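Local coordinates for protein putative tetR family transcription regulator (Shewanella loihica, PDB 3PPB) that probably binds DNA through a predicted helix-turn-helix motif and regulates transcription, as other members of the TetR family do, at residues L62-E67 and A105-Y110; D70-S75 and W90-T95; Y110-T115 and N156-Y161; F131-I136 and Y148-M153. All coordinates share one frame; numbering follows the deposited sequence.

Contact 1 (L62-E67 and A105-Y110); sequences LGVKQE and AFFQLY. With EDO (1,2-ethanediol), chain D; EDO (1,2-ethanediol), chain F; EDO (1,2-ethanediol), chain G; EDO (1,2-ethanediol), chain H.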
# COMPACT_ATOMS: atom_id res chain seq x y z
N LEU A 62 -14.60 2.08 8.16
CA LEU A 62 -15.09 0.86 8.82
C LEU A 62 -16.26 0.25 8.05
O LEU A 62 -16.36 -0.99 7.95
CB LEU A 62 -15.48 1.12 10.29
CG LEU A 62 -14.34 1.55 11.23
CD1 LEU A 62 -14.90 2.04 12.55
CD2 LEU A 62 -13.32 0.42 11.46
N GLY A 63 -17.11 1.12 7.49
CA GLY A 63 -18.26 0.72 6.68
C GLY A 63 -17.86 -0.06 5.45
O GLY A 63 -18.39 -1.15 5.21
N VAL A 64 -16.90 0.48 4.67
CA VAL A 64 -16.40 -0.17 3.45
C VAL A 64 -15.66 -1.48 3.84
O VAL A 64 -15.89 -2.50 3.20
CB VAL A 64 -15.52 0.76 2.54
CG1 VAL A 64 -15.14 0.04 1.25
CG2 VAL A 64 -16.27 2.06 2.19
N LYS A 65 -14.85 -1.46 4.91
CA LYS A 65 -14.16 -2.66 5.40
C LYS A 65 -15.20 -3.76 5.73
O LYS A 65 -15.00 -4.91 5.32
CB LYS A 65 -13.28 -2.37 6.64
CG LYS A 65 -12.00 -1.60 6.35
CD LYS A 65 -10.89 -2.51 5.85
CE LYS A 65 -9.69 -1.73 5.39
NZ LYS A 65 -8.49 -2.60 5.30
N GLN A 66 -16.32 -3.39 6.40
CA GLN A 66 -17.38 -4.34 6.74
C GLN A 66 -18.02 -4.94 5.48
O GLN A 66 -18.19 -6.15 5.42
CB GLN A 66 -18.44 -3.74 7.66
CG GLN A 66 -19.35 -4.82 8.29
CD GLN A 66 -18.60 -5.78 9.17
OE1 GLN A 66 -18.05 -5.40 10.21
NE2 GLN A 66 -18.51 -7.05 8.77
N GLU A 67 -18.31 -4.11 4.46
CA GLU A 67 -18.85 -4.57 3.17
C GLU A 67 -17.92 -5.60 2.51
O GLU A 67 -18.38 -6.65 2.04
CB GLU A 67 -19.06 -3.39 2.22
CG GLU A 67 -20.25 -2.53 2.56
CD GLU A 67 -20.36 -1.32 1.65
OE1 GLU A 67 -19.99 -1.45 0.45
OE2 GLU A 67 -20.77 -0.24 2.13
N ALA A 105 -10.30 1.84 -4.88
CA ALA A 105 -9.37 2.98 -4.93
C ALA A 105 -9.24 3.62 -3.52
O ALA A 105 -8.14 4.01 -3.14
CB ALA A 105 -9.87 4.01 -5.94
N PHE A 106 -10.35 3.67 -2.75
CA PHE A 106 -10.43 4.15 -1.37
C PHE A 106 -9.52 3.29 -0.48
O PHE A 106 -8.80 3.85 0.35
CB PHE A 106 -11.90 4.13 -0.86
CG PHE A 106 -12.06 4.48 0.60
CD1 PHE A 106 -12.14 5.80 1.01
CD2 PHE A 106 -12.12 3.48 1.57
CE1 PHE A 106 -12.26 6.13 2.37
CE2 PHE A 106 -12.24 3.80 2.93
CZ PHE A 106 -12.34 5.12 3.31
N PHE A 107 -9.51 1.94 -0.66
CA PHE A 107 -8.61 1.06 0.11
C PHE A 107 -7.16 1.34 -0.26
O PHE A 107 -6.31 1.49 0.61
CB PHE A 107 -8.92 -0.43 -0.11
CG PHE A 107 -10.11 -1.03 0.60
CD1 PHE A 107 -10.64 -0.42 1.74
CD2 PHE A 107 -10.65 -2.23 0.18
CE1 PHE A 107 -11.72 -1.00 2.41
CE2 PHE A 107 -11.70 -2.83 0.88
CZ PHE A 107 -12.23 -2.20 1.98
N GLN A 108 -6.88 1.45 -1.54
CA GLN A 108 -5.54 1.69 -2.03
C GLN A 108 -5.02 3.01 -1.41
O GLN A 108 -3.90 3.07 -0.93
CB GLN A 108 -5.58 1.72 -3.57
CG GLN A 108 -4.33 1.24 -4.27
CD GLN A 108 -3.85 -0.16 -3.94
OE1 GLN A 108 -3.02 -0.33 -3.07
NE2 GLN A 108 -4.29 -1.17 -4.68
N LEU A 109 -5.87 4.01 -1.30
CA LEU A 109 -5.43 5.27 -0.72
C LEU A 109 -5.36 5.29 0.82
O LEU A 109 -4.50 5.98 1.35
CB LEU A 109 -6.37 6.40 -1.17
CG LEU A 109 -6.32 6.81 -2.63
CD1 LEU A 109 -7.60 7.51 -3.03
CD2 LEU A 109 -5.10 7.70 -2.89
N TYR A 110 -6.29 4.60 1.52
CA TYR A 110 -6.39 4.78 2.98
C TYR A 110 -6.11 3.57 3.89
O TYR A 110 -5.79 3.79 5.06
CB TYR A 110 -7.80 5.32 3.32
CG TYR A 110 -8.09 6.68 2.71
CD1 TYR A 110 -7.72 7.84 3.37
CD2 TYR A 110 -8.74 6.80 1.49
CE1 TYR A 110 -7.96 9.10 2.81
CE2 TYR A 110 -8.98 8.05 0.92
CZ TYR A 110 -8.57 9.19 1.58
OH TYR A 110 -8.81 10.42 1.03
C1 EDO D . -8.06 -5.30 2.92
O1 EDO D . -8.79 -5.08 4.13
C2 EDO D . -8.40 -4.19 1.95
O2 EDO D . -8.16 -2.92 2.55
C1 EDO F . -0.67 2.23 -0.76
O1 EDO F . -1.60 1.57 -1.62
C2 EDO F . -0.39 1.32 0.44
O2 EDO F . 0.20 2.08 1.51
C1 EDO G . -20.30 -4.41 -1.95
O1 EDO G . -19.52 -3.43 -1.25
C2 EDO G . -20.35 -5.69 -1.12
O2 EDO G . -21.02 -6.73 -1.86
C1 EDO H . -20.86 4.53 0.87
O1 EDO H . -21.12 3.68 -0.26
C2 EDO H . -21.08 3.73 2.15
O2 EDO H . -20.19 2.61 2.17

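Contact 2 (D70-S75 and W90-T95); sequences DAIQAS and WFAALT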
# COMPACT_ATOMS: atom_id res chain seq x y z
N ASP A 70 -17.87 -8.89 4.57
CA ASP A 70 -19.15 -9.55 4.35
C ASP A 70 -19.21 -10.24 2.98
O ASP A 70 -19.64 -11.39 2.91
CB ASP A 70 -20.31 -8.55 4.47
CG ASP A 70 -20.64 -8.06 5.88
OD1 ASP A 70 -19.99 -8.52 6.85
OD2 ASP A 70 -21.57 -7.23 6.02
N ALA A 71 -18.74 -9.56 1.90
CA ALA A 71 -18.75 -10.08 0.53
C ALA A 71 -17.84 -11.29 0.36
O ALA A 71 -18.27 -12.29 -0.23
CB ALA A 71 -18.36 -9.00 -0.46
N ILE A 72 -16.61 -11.21 0.87
CA ILE A 72 -15.65 -12.30 0.68
C ILE A 72 -16.04 -13.53 1.52
O ILE A 72 -15.91 -14.65 1.03
CB ILE A 72 -14.17 -11.86 0.87
CG1 ILE A 72 -13.81 -11.52 2.33
CG2 ILE A 72 -13.86 -10.68 -0.07
CD1 ILE A 72 -12.30 -11.34 2.59
N GLN A 73 -16.60 -13.32 2.73
CA GLN A 73 -17.03 -14.45 3.58
C GLN A 73 -18.30 -15.12 3.01
O GLN A 73 -18.39 -16.35 3.03
CB GLN A 73 -17.25 -14.01 5.03
CG GLN A 73 -15.95 -13.70 5.76
CD GLN A 73 -16.20 -13.58 7.24
OE1 GLN A 73 -16.57 -12.51 7.75
NE2 GLN A 73 -16.00 -14.68 7.96
N ALA A 74 -19.24 -14.33 2.46
CA ALA A 74 -20.48 -14.84 1.86
C ALA A 74 -20.21 -15.66 0.58
O ALA A 74 -21.04 -16.47 0.19
CB ALA A 74 -21.43 -13.70 1.56
N SER A 75 -19.04 -15.46 -0.05
CA SER A 75 -18.62 -16.13 -1.28
C SER A 75 -17.98 -17.50 -1.02
O SER A 75 -17.70 -18.24 -1.96
CB SER A 75 -17.61 -15.25 -2.02
OG SER A 75 -18.17 -14.00 -2.39
N TRP A 90 -9.28 -15.38 -1.46
CA TRP A 90 -8.37 -14.55 -2.25
C TRP A 90 -9.05 -14.11 -3.56
O TRP A 90 -9.06 -12.92 -3.86
CB TRP A 90 -7.09 -15.32 -2.53
CG TRP A 90 -6.13 -14.62 -3.43
CD1 TRP A 90 -5.91 -14.89 -4.75
CD2 TRP A 90 -5.30 -13.51 -3.10
NE1 TRP A 90 -4.93 -14.06 -5.24
CE2 TRP A 90 -4.55 -13.19 -4.25
CE3 TRP A 90 -5.11 -12.74 -1.93
CZ2 TRP A 90 -3.61 -12.15 -4.26
CZ3 TRP A 90 -4.18 -11.72 -1.95
CH2 TRP A 90 -3.43 -11.45 -3.09
N PHE A 91 -9.64 -15.06 -4.31
CA PHE A 91 -10.27 -14.69 -5.57
C PHE A 91 -11.59 -13.93 -5.34
O PHE A 91 -11.90 -13.05 -6.15
CB PHE A 91 -10.42 -15.88 -6.52
CG PHE A 91 -9.07 -16.32 -7.06
CD1 PHE A 91 -8.24 -15.42 -7.74
CD2 PHE A 91 -8.61 -17.62 -6.88
CE1 PHE A 91 -6.97 -15.81 -8.21
CE2 PHE A 91 -7.36 -18.02 -7.39
CZ PHE A 91 -6.55 -17.11 -8.05
N ALA A 92 -12.30 -14.15 -4.21
CA ALA A 92 -13.49 -13.35 -3.88
C ALA A 92 -13.09 -11.91 -3.56
O ALA A 92 -13.82 -10.98 -3.92
CB ALA A 92 -14.23 -13.94 -2.68
N ALA A 93 -11.94 -11.72 -2.88
CA ALA A 93 -11.42 -10.39 -2.52
C ALA A 93 -11.03 -9.62 -3.80
O ALA A 93 -11.41 -8.46 -3.96
CB ALA A 93 -10.22 -10.52 -1.58
N LEU A 94 -10.31 -10.29 -4.71
CA LEU A 94 -9.87 -9.69 -5.97
C LEU A 94 -11.08 -9.41 -6.86
O LEU A 94 -11.10 -8.35 -7.47
CB LEU A 94 -8.83 -10.59 -6.67
CG LEU A 94 -7.32 -10.25 -6.43
CD1 LEU A 94 -6.99 -10.11 -4.95
CD2 LEU A 94 -6.41 -11.34 -6.99
N THR A 95 -12.11 -10.30 -6.87
CA THR A 95 -13.33 -10.08 -7.66
C THR A 95 -14.04 -8.84 -7.13
O THR A 95 -14.49 -8.00 -7.92
CB THR A 95 -14.24 -11.31 -7.62
OG1 THR A 95 -13.52 -12.41 -8.17
CG2 THR A 95 -15.56 -11.12 -8.39

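Contact 3 (Y110-T115 and N156-Y161); sequences YSMSPT and NCHGQY. With EDO (1,2-ethanediol), chain D; EDO (1,2-ethanediol), chain E.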
# COMPACT_ATOMS: atom_id res chain seq x y z
N TYR A 110 -6.29 4.60 1.52
CA TYR A 110 -6.39 4.78 2.98
C TYR A 110 -6.11 3.57 3.89
O TYR A 110 -5.79 3.79 5.06
CB TYR A 110 -7.80 5.32 3.32
CG TYR A 110 -8.09 6.68 2.71
CD1 TYR A 110 -7.72 7.84 3.37
CD2 TYR A 110 -8.74 6.80 1.49
CE1 TYR A 110 -7.96 9.10 2.81
CE2 TYR A 110 -8.98 8.05 0.92
CZ TYR A 110 -8.57 9.19 1.58
OH TYR A 110 -8.81 10.42 1.03
N SER A 111 -6.26 2.32 3.39
CA SER A 111 -6.12 1.06 4.15
C SER A 111 -4.82 0.88 4.94
O SER A 111 -4.85 0.24 6.00
CB SER A 111 -6.23 -0.13 3.21
OG SER A 111 -7.59 -0.44 3.03
N MSE A 112 -3.70 1.34 4.40
CA MSE A 112 -2.41 1.13 5.05
C MSE A 112 -1.62 2.43 5.17
O MSE A 112 -0.41 2.41 5.44
CB MSE A 112 -1.61 0.12 4.23
CG MSE A 112 -1.01 -0.95 5.09
SE MSE A 112 -0.27 -2.35 4.05
CE MSE A 112 0.83 -1.34 2.92
N SER A 113 -2.34 3.55 5.03
CA SER A 113 -1.77 4.87 5.05
C SER A 113 -1.74 5.46 6.46
O SER A 113 -2.61 5.13 7.28
CB SER A 113 -2.55 5.78 4.11
OG SER A 113 -3.72 6.31 4.72
N PRO A 114 -0.81 6.42 6.71
CA PRO A 114 -0.81 7.11 8.02
C PRO A 114 -2.02 8.04 8.24
O PRO A 114 -2.13 8.61 9.32
CB PRO A 114 0.49 7.95 7.97
CG PRO A 114 1.29 7.43 6.81
CD PRO A 114 0.27 6.93 5.84
N THR A 115 -2.91 8.20 7.23
CA THR A 115 -4.07 9.10 7.32
C THR A 115 -5.09 8.62 8.36
O THR A 115 -5.57 9.44 9.16
CB THR A 115 -4.75 9.30 5.93
OG1 THR A 115 -3.76 9.53 4.93
CG2 THR A 115 -5.75 10.45 5.91
N ASN A 156 1.01 -8.72 5.98
CA ASN A 156 1.54 -9.25 4.75
C ASN A 156 0.40 -9.61 3.80
O ASN A 156 0.48 -9.26 2.62
CB ASN A 156 2.48 -10.42 5.01
CG ASN A 156 3.02 -10.99 3.75
OD1 ASN A 156 3.84 -10.37 3.05
ND2 ASN A 156 2.42 -12.09 3.36
N CYS A 157 -0.66 -10.30 4.30
CA CYS A 157 -1.85 -10.63 3.48
C CYS A 157 -2.41 -9.36 2.87
O CYS A 157 -2.73 -9.32 1.69
CB CYS A 157 -2.91 -11.34 4.32
SG CYS A 157 -2.44 -12.97 4.89
N HIS A 158 -2.52 -8.32 3.70
CA HIS A 158 -3.04 -7.00 3.34
C HIS A 158 -2.16 -6.34 2.26
O HIS A 158 -2.71 -5.86 1.26
CB HIS A 158 -3.13 -6.13 4.59
CG HIS A 158 -3.90 -4.86 4.44
ND1 HIS A 158 -4.68 -4.61 3.34
CD2 HIS A 158 -4.04 -3.84 5.31
CE1 HIS A 158 -5.21 -3.42 3.54
NE2 HIS A 158 -4.87 -2.93 4.73
N GLY A 159 -0.83 -6.36 2.43
CA GLY A 159 0.09 -5.80 1.45
C GLY A 159 0.04 -6.53 0.11
O GLY A 159 0.11 -5.90 -0.95
N GLN A 160 -0.07 -7.87 0.15
CA GLN A 160 -0.12 -8.66 -1.08
C GLN A 160 -1.43 -8.45 -1.79
O GLN A 160 -1.45 -8.39 -3.02
CB GLN A 160 0.13 -10.14 -0.81
CG GLN A 160 1.57 -10.39 -0.35
CD GLN A 160 1.88 -11.84 -0.33
OE1 GLN A 160 1.46 -12.57 0.58
NE2 GLN A 160 2.62 -12.29 -1.33
N TYR A 161 -2.53 -8.29 -1.03
CA TYR A 161 -3.84 -7.98 -1.64
C TYR A 161 -3.76 -6.62 -2.37
O TYR A 161 -4.20 -6.49 -3.51
CB TYR A 161 -4.95 -7.95 -0.55
CG TYR A 161 -6.24 -7.32 -1.04
CD1 TYR A 161 -7.13 -8.04 -1.84
CD2 TYR A 161 -6.55 -6.00 -0.74
CE1 TYR A 161 -8.31 -7.46 -2.31
CE2 TYR A 161 -7.72 -5.40 -1.23
CZ TYR A 161 -8.60 -6.14 -2.01
OH TYR A 161 -9.76 -5.58 -2.50
C1 EDO D . -8.06 -5.30 2.92
O1 EDO D . -8.79 -5.08 4.13
C2 EDO D . -8.40 -4.19 1.95
O2 EDO D . -8.16 -2.92 2.55
C1 EDO E . -1.67 13.21 3.63
O1 EDO E . -2.47 12.49 2.69
C2 EDO E . -2.37 13.32 4.99
O2 EDO E . -2.42 12.07 5.69

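Contact 4 (F131-I136 and Y148-M153); sequences FIAELI and YPIELM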
# COMPACT_ATOMS: atom_id res chain seq x y z
N PHE A 131 -11.39 -12.81 11.37
CA PHE A 131 -11.45 -14.19 10.86
C PHE A 131 -10.15 -14.56 10.11
O PHE A 131 -9.85 -15.74 10.01
CB PHE A 131 -12.68 -14.41 9.95
CG PHE A 131 -12.61 -13.76 8.59
CD1 PHE A 131 -13.07 -12.47 8.39
CD2 PHE A 131 -12.06 -14.44 7.50
CE1 PHE A 131 -12.98 -11.86 7.14
CE2 PHE A 131 -11.96 -13.83 6.25
CZ PHE A 131 -12.43 -12.55 6.08
N ILE A 132 -9.42 -13.55 9.57
CA ILE A 132 -8.18 -13.80 8.81
C ILE A 132 -7.13 -14.39 9.74
O ILE A 132 -6.55 -15.42 9.39
CB ILE A 132 -7.65 -12.55 8.05
CG1 ILE A 132 -8.62 -12.17 6.90
CG2 ILE A 132 -6.24 -12.81 7.49
CD1 ILE A 132 -8.28 -10.81 6.19
N ALA A 133 -6.90 -13.78 10.91
CA ALA A 133 -5.95 -14.30 11.90
C ALA A 133 -6.39 -15.69 12.39
O ALA A 133 -5.54 -16.52 12.66
CB ALA A 133 -5.83 -13.33 13.09
N GLU A 134 -7.72 -15.95 12.48
CA GLU A 134 -8.21 -17.26 12.92
C GLU A 134 -7.87 -18.33 11.88
O GLU A 134 -7.44 -19.43 12.26
CB GLU A 134 -9.71 -17.22 13.22
CG GLU A 134 -10.28 -18.54 13.78
CD GLU A 134 -9.53 -19.25 14.90
OE1 GLU A 134 -8.99 -18.57 15.80
OE2 GLU A 134 -9.50 -20.50 14.88
N LEU A 135 -7.99 -18.00 10.58
CA LEU A 135 -7.62 -18.94 9.52
C LEU A 135 -6.12 -19.20 9.51
O LEU A 135 -5.71 -20.35 9.31
CB LEU A 135 -8.09 -18.46 8.15
CG LEU A 135 -9.61 -18.54 7.94
CD1 LEU A 135 -10.01 -17.80 6.70
CD2 LEU A 135 -10.10 -20.00 7.90
N ILE A 136 -5.29 -18.16 9.77
CA ILE A 136 -3.84 -18.34 9.85
C ILE A 136 -3.51 -19.28 11.03
O ILE A 136 -2.73 -20.22 10.84
CB ILE A 136 -3.06 -17.00 9.95
CG1 ILE A 136 -3.32 -16.10 8.72
CG2 ILE A 136 -1.56 -17.25 10.17
CD1 ILE A 136 -2.94 -14.59 8.94
N TYR A 148 5.13 -17.45 11.83
CA TYR A 148 5.70 -16.10 11.97
C TYR A 148 4.77 -15.31 12.89
O TYR A 148 3.65 -15.79 13.07
CB TYR A 148 5.84 -15.42 10.59
CG TYR A 148 6.50 -16.26 9.51
CD1 TYR A 148 7.73 -16.88 9.73
CD2 TYR A 148 5.92 -16.38 8.25
CE1 TYR A 148 8.33 -17.66 8.74
CE2 TYR A 148 6.54 -17.11 7.24
CZ TYR A 148 7.74 -17.76 7.49
OH TYR A 148 8.33 -18.52 6.51
N PRO A 149 5.14 -14.13 13.47
CA PRO A 149 4.16 -13.38 14.29
C PRO A 149 2.89 -13.14 13.49
O PRO A 149 2.97 -12.75 12.32
CB PRO A 149 4.92 -12.09 14.62
CG PRO A 149 6.36 -12.52 14.61
CD PRO A 149 6.42 -13.39 13.40
N ILE A 150 1.72 -13.46 14.10
CA ILE A 150 0.39 -13.38 13.48
C ILE A 150 0.12 -11.98 12.86
O ILE A 150 -0.39 -11.90 11.75
CB ILE A 150 -0.75 -13.81 14.46
CG1 ILE A 150 -2.02 -14.22 13.68
CG2 ILE A 150 -1.07 -12.79 15.57
CD1 ILE A 150 -2.13 -15.66 13.48
N GLU A 151 0.46 -10.89 13.56
CA GLU A 151 0.16 -9.56 13.05
C GLU A 151 0.97 -9.20 11.80
O GLU A 151 0.46 -8.53 10.91
CB GLU A 151 0.32 -8.48 14.12
CG GLU A 151 -0.55 -7.29 13.75
CD GLU A 151 -0.42 -6.05 14.59
OE1 GLU A 151 -0.42 -6.17 15.83
OE2 GLU A 151 -0.41 -4.94 14.00
N LEU A 152 2.22 -9.68 11.72
CA LEU A 152 3.07 -9.47 10.55
C LEU A 152 2.47 -10.24 9.38
O LEU A 152 2.42 -9.73 8.27
CB LEU A 152 4.52 -9.93 10.85
CG LEU A 152 5.53 -9.86 9.68
CD1 LEU A 152 5.60 -8.46 9.03
CD2 LEU A 152 6.90 -10.30 10.13
N MSE A 153 1.99 -11.46 9.64
CA MSE A 153 1.37 -12.27 8.59
C MSE A 153 0.09 -11.59 8.08
O MSE A 153 -0.12 -11.58 6.88
CB MSE A 153 1.11 -13.69 9.10
CG MSE A 153 2.42 -14.44 9.45
SE MSE A 153 2.03 -16.25 10.00
CE MSE A 153 1.81 -17.06 8.29

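Contact 1 (L62-E67 and A105-Y110)
Val64 and Lys65 meet the Phe107 ring side by side, both obliquely, at its CE1-CZ end. The methyl CG1 of Val64 lies 3.7 Å from Phe107 CZ; chi1 of -176° sets that methyl opposite the backbone N and so places it at the ring. The other branch, CG2, turns to Phe106, where CD2 is 4.4 Å away. Lys65 bends at chi2, bringing CE to 3.7 Å from Phe107 CE1 and lifting the ammonium over the ring face. NZ sits 4.9 Å from the Phe107 centroid and 22° off the normal, a cation-pi arrangement. On that same face lies O2 of a bound 1,2-ethanediol, and both diol oxygens accept hydrogen bonds from NZ. A leucine in place of Phe107 would probably leave the ammonium without its aromatic face and open a gap beside Val64 CG1. The axes of the two helical segments are 11.2 Å apart and run at 122° to each other, so side chains must bridge them. Phe68 meets Phe107 edge-to-face, Trp96 adds a second ring, and Leu57, Leu60 and Phe61 of helix 53-74 pack on Phe106, placing the contact where helices 53-74, 82-99 and 101-110 converge.

Contact 2 (D70-S75 and W90-T95)
The C-terminal end of helix 53-74 packs on helix 82-99 through Ile72 and Ser75 on one side and Ala92 and Ala93 on the other. The evidence for close backbones is direct: the CA atoms of Ile72 and Ala92 are 5.2 Å apart, a spacing that the two small alanines allow. Ile72 does most of the touching with its CG2 branch, which reaches across to the backbone of helix 82-99 and lies 3.5 Å from Ala93 CA, tighter than usual for two carbons. The same methyl is 3.9 Å from Ala93 CB. With chi1 at 70°, CG1 takes the hindered place between N and the carbonyl carbon, which leaves CG2 beside the backbone N and facing the alanines. The CB atoms of Ile72 and Ala92 follow at 4.1 Å.

These two helices belong to the all-helical body of the tetracycline-repressor-like fold, the part that in this family usually holds the ligand pocket. A tetraethylene glycol bound about 4 Å from the Ala93 side chain is consistent with such a role, though it shows no natural ligand.

One turn on, Ser75 CB rests 3.7 Å from Ala92 CB. Its hydroxyl is turned back on its own helix, OG donating to Ala71 O at 2.8 Å, which fixes the side-chain rotation and satisfies the polar atom while the carbon meets the alanine. Beyond the pair, Phe131 of helix 130-141 packs against Ile72, and Tyr161 of helix 150-170 against Ala93.

Contact 3 (Y110-T115 and N156-Y161)
Ser111 and His158 converge on hydroxyl O2 of a bound 1,2-ethanediol, which Ser111 OG grips at 2.6 Å while Lys65 NZ donates to the same oxygen. His158 CE1 comes within 3.2 Å of that O2, from an oblique direction. The imidazole is pushed out toward the loop because CG stands opposite the backbone N (chi1 -168°). Its NE2 then donates to Ser111 O at 3.4 Å; the N-H points fairly straight, 155°, and the oxygen lies near the ring plane, but the bond is weak. Selenomethionine Met112 uses the ring's face instead: SE is 4.5 Å from the His158 centroid and 24° off the normal, a Met-aromatic contact made with selenium. The same atom is 4.3 Å from Gly159 CA, so it also rests on the helix backbone. Nearby Lys65 NZ would tend to disfavour a second proton on the imidazole. Replacing His158 by an alanine would probably leave Ser111 O without this donor and Met112 SE without its ring. The 110-115 loop, following helix 101-110, is thus held to helix 150-170, with Lys65 of helix 53-74 alongside His158, while Arg166 and Leu162 of the second subunit meet Met112.

Contact 4 (F131-I136 and Y148-M153)
Ile150, in the opening turn of helix 150-170 right after Pro149 at the N-cap position, is the first residue of 148-153 to meet helix 130-141. In the conformer described, one of two deposited, CD1 reaches over to Ile136 CG2 at 3.7 Å and to the carbonyl oxygen of Ala133 at 3.6 Å. Its CG1 lies 4.0 Å from Ala133 CB. A chi2 of 97° is away from a staggered value, and with a second conformer present the finer detail here is provisional. The backbones come nearest at this point, the CA atoms of Ala133 and Ile150 being 6.6 Å apart, as the small alanine permits.

Glu151 turns away from helix 130-141, and its OE2 accepts a hydrogen bond from His171 of the second subunit. Leu152 likewise packs on Tyr167 of that subunit, so this turn of the helix serves two interfaces.

Selenomethionine Met153, one turn beyond Ile150, faces Ile136 again. Its SE rests 3.7 Å from Ile136 CG2, and a bend at chi3 (80°) keeps the terminal CE alongside, 3.9 Å from the same methyl. Ile136 CG2 therefore touches both Ile150 CD1 and Met153 SE, which approach it from directions roughly at right angles, while its CD1 branch approaches Met153 CB. Gln140 of helix 130-141 also touches Met153.

No hydrogen bond crosses between the segments: the 205 Å² is buried mainly by carbon and selenium, with the Ala133 carbonyl oxygen also touched, so the fit of helix 130-141 on the start of helix 150-170 depends here on shape and hydrophobic burial.

Helix 53-74, which follows the predicted helix-turn-helix, starts two of the closures. Contact 1 joins it to helix 101-110, and contact 2, nested inside that loop, joins its end to helix 82-99. The chain then passes through Tyr110, shared with contact 3, whose loop closes on helix 150-170. Contact 4 is nested within this second loop and ties helix 130-141 to the start of the same helix. The two loops run in series and nothing crosses. Space links them nonetheless: Lys65 and the diol join contacts 1 and 3, Tyr161 touches Leu94 of contact 2, and Phe131 packs on Ile72, joining contacts 2 and 4.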